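Putative 2,5-diketo-D-gluconic acid reductase B (Sinorhizobium meliloti, PDB 3UP8) probably reduces small carbonyl compounds such as methylglyoxal with NADPH, as a TIM-barrel member of the aldo/keto reductase family. Local coordinates at residues 34-40 with 246-251. Residues are numbered along the deposited sequence; the frame is centred on the assembly and turned at random.
Sequences IPALGFG and IVLSKT
Ile34 and Ile246 meet through torsions that set CG1 beside the backbone N in both (chi1 -59° and -61°), and their side chains cross at about a right angle. Ile246 CD1 lies 3.9 Å from Ile34 CB and about as near Ile34 CG2 and CD1, while Ile246 CG2 rests on the carbonyl oxygens of Pro35 and Ala36. An alanine in place of Ile246 would probably open a gap beside Ile34 and lose the methyl contact with those two oxygens. Beyond this apolar end the backbones run parallel, joined by a ladder of hydrogen bonds: Val247 N to Ala36 O (2.9 Å, nearly straight at 173°), Gly38 N to Val247 O, Ser249 N to Gly38 O and Gly40 N to Ser249 O. Gly38 O also takes a weak bond from Ser249 OG at 3.4 Å. Leu37 CD1 touches Val247 CG1 (3.9 Å) and Ser249 OG on one face of the sheet; on the other, Leu248 CD2 lies 3.9 Å from Gly38 CA, packed directly against the bare glycine backbone. Thr251 OG1, buried and without a hydrogen-bonding partner, approaches Phe39 CE1 obliquely at 3.2 Å. The pairing of 37-40 with 245-249, first and last strands in the order, closes the eight-stranded parallel barrel. Leu248 lies inside it near Tyr70, the predicted proton donor, and Lys95, predicted to lower its pKa, and touches His63 and Asp65. Strands 63-65 and 202-206 flank the pair, and helix 254-261 packs against Ser249, Lys250 and Thr251.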
# COMPACT_ATOMS: atom_id res chain seq x y z
N ILE A 34 0.28 1.71 -10.49
CA ILE A 34 0.25 2.31 -9.19
C ILE A 34 1.60 2.98 -8.98
O ILE A 34 2.64 2.33 -9.17
CB ILE A 34 0.00 1.23 -8.14
CG1 ILE A 34 -1.33 0.51 -8.42
CG2 ILE A 34 0.05 1.83 -6.71
CD1 ILE A 34 -1.63 -0.64 -7.48
N PRO A 35 1.61 4.28 -8.62
CA PRO A 35 2.90 4.94 -8.34
C PRO A 35 3.68 4.19 -7.24
O PRO A 35 3.11 3.86 -6.21
CB PRO A 35 2.49 6.35 -7.88
CG PRO A 35 1.13 6.57 -8.45
CD PRO A 35 0.47 5.21 -8.45
N ALA A 36 4.96 3.93 -7.49
CA ALA A 36 5.77 3.06 -6.60
C ALA A 36 5.85 3.53 -5.14
O ALA A 36 6.01 2.71 -4.24
CB ALA A 36 7.18 2.86 -7.17
N LEU A 37 5.73 4.84 -4.91
CA LEU A 37 5.73 5.36 -3.56
C LEU A 37 4.42 6.07 -3.30
O LEU A 37 4.00 6.93 -4.07
CB LEU A 37 6.92 6.30 -3.32
CG LEU A 37 6.95 7.10 -2.00
CD1 LEU A 37 7.17 6.19 -0.80
CD2 LEU A 37 8.05 8.16 -2.09
N GLY A 38 3.78 5.69 -2.20
CA GLY A 38 2.51 6.24 -1.82
C GLY A 38 2.57 6.82 -0.43
O GLY A 38 3.41 6.44 0.39
N PHE A 39 1.67 7.78 -0.19
CA PHE A 39 1.43 8.38 1.10
C PHE A 39 0.38 7.55 1.84
O PHE A 39 -0.81 7.60 1.50
CB PHE A 39 0.90 9.81 0.90
CG PHE A 39 0.89 10.64 2.15
CD1 PHE A 39 2.00 11.40 2.51
CD2 PHE A 39 -0.23 10.68 2.97
CE1 PHE A 39 1.99 12.18 3.66
CE2 PHE A 39 -0.25 11.45 4.12
CZ PHE A 39 0.86 12.21 4.47
N GLY A 40 0.82 6.80 2.84
CA GLY A 40 -0.08 5.95 3.61
C GLY A 40 -0.63 6.70 4.81
O GLY A 40 0.14 7.33 5.55
N ILE A 246 5.37 -1.99 -4.36
CA ILE A 246 4.99 -0.62 -4.10
C ILE A 246 5.18 -0.43 -2.61
O ILE A 246 5.01 -1.38 -1.84
CB ILE A 246 3.50 -0.41 -4.48
CG1 ILE A 246 3.31 -0.70 -5.97
CG2 ILE A 246 3.00 0.97 -4.09
CD1 ILE A 246 2.04 -1.48 -6.30
N VAL A 247 5.55 0.78 -2.19
CA VAL A 247 5.74 1.05 -0.77
C VAL A 247 4.91 2.26 -0.31
O VAL A 247 4.83 3.28 -0.99
CB VAL A 247 7.28 1.19 -0.42
CG1 VAL A 247 7.92 2.36 -1.19
CG2 VAL A 247 7.49 1.34 1.07
N LEU A 248 4.26 2.12 0.85
CA LEU A 248 3.54 3.21 1.51
C LEU A 248 4.40 3.76 2.65
O LEU A 248 4.97 3.01 3.42
CB LEU A 248 2.21 2.70 2.08
CG LEU A 248 1.21 2.17 1.04
CD1 LEU A 248 -0.05 1.66 1.73
CD2 LEU A 248 0.87 3.25 0.01
N SER A 249 4.50 5.08 2.74
CA SER A 249 5.24 5.65 3.85
C SER A 249 4.31 6.46 4.75
O SER A 249 3.33 7.04 4.28
CB SER A 249 6.41 6.50 3.38
OG SER A 249 6.01 7.42 2.38
N LYS A 250 4.63 6.44 6.04
CA LYS A 250 3.97 7.29 7.01
C LYS A 250 4.95 8.39 7.40
O LYS A 250 6.01 8.14 7.99
CB LYS A 250 3.49 6.47 8.21
CG LYS A 250 2.68 7.25 9.24
CD LYS A 250 3.55 7.63 10.43
CE LYS A 250 2.74 8.25 11.55
NZ LYS A 250 3.58 8.44 12.75
N THR A 251 4.60 9.61 7.03
CA THR A 251 5.42 10.77 7.29
C THR A 251 4.57 11.76 8.08
O THR A 251 3.73 12.46 7.51
CB THR A 251 5.88 11.42 5.97
OG1 THR A 251 4.74 11.77 5.19
CG2 THR A 251 6.74 10.44 5.15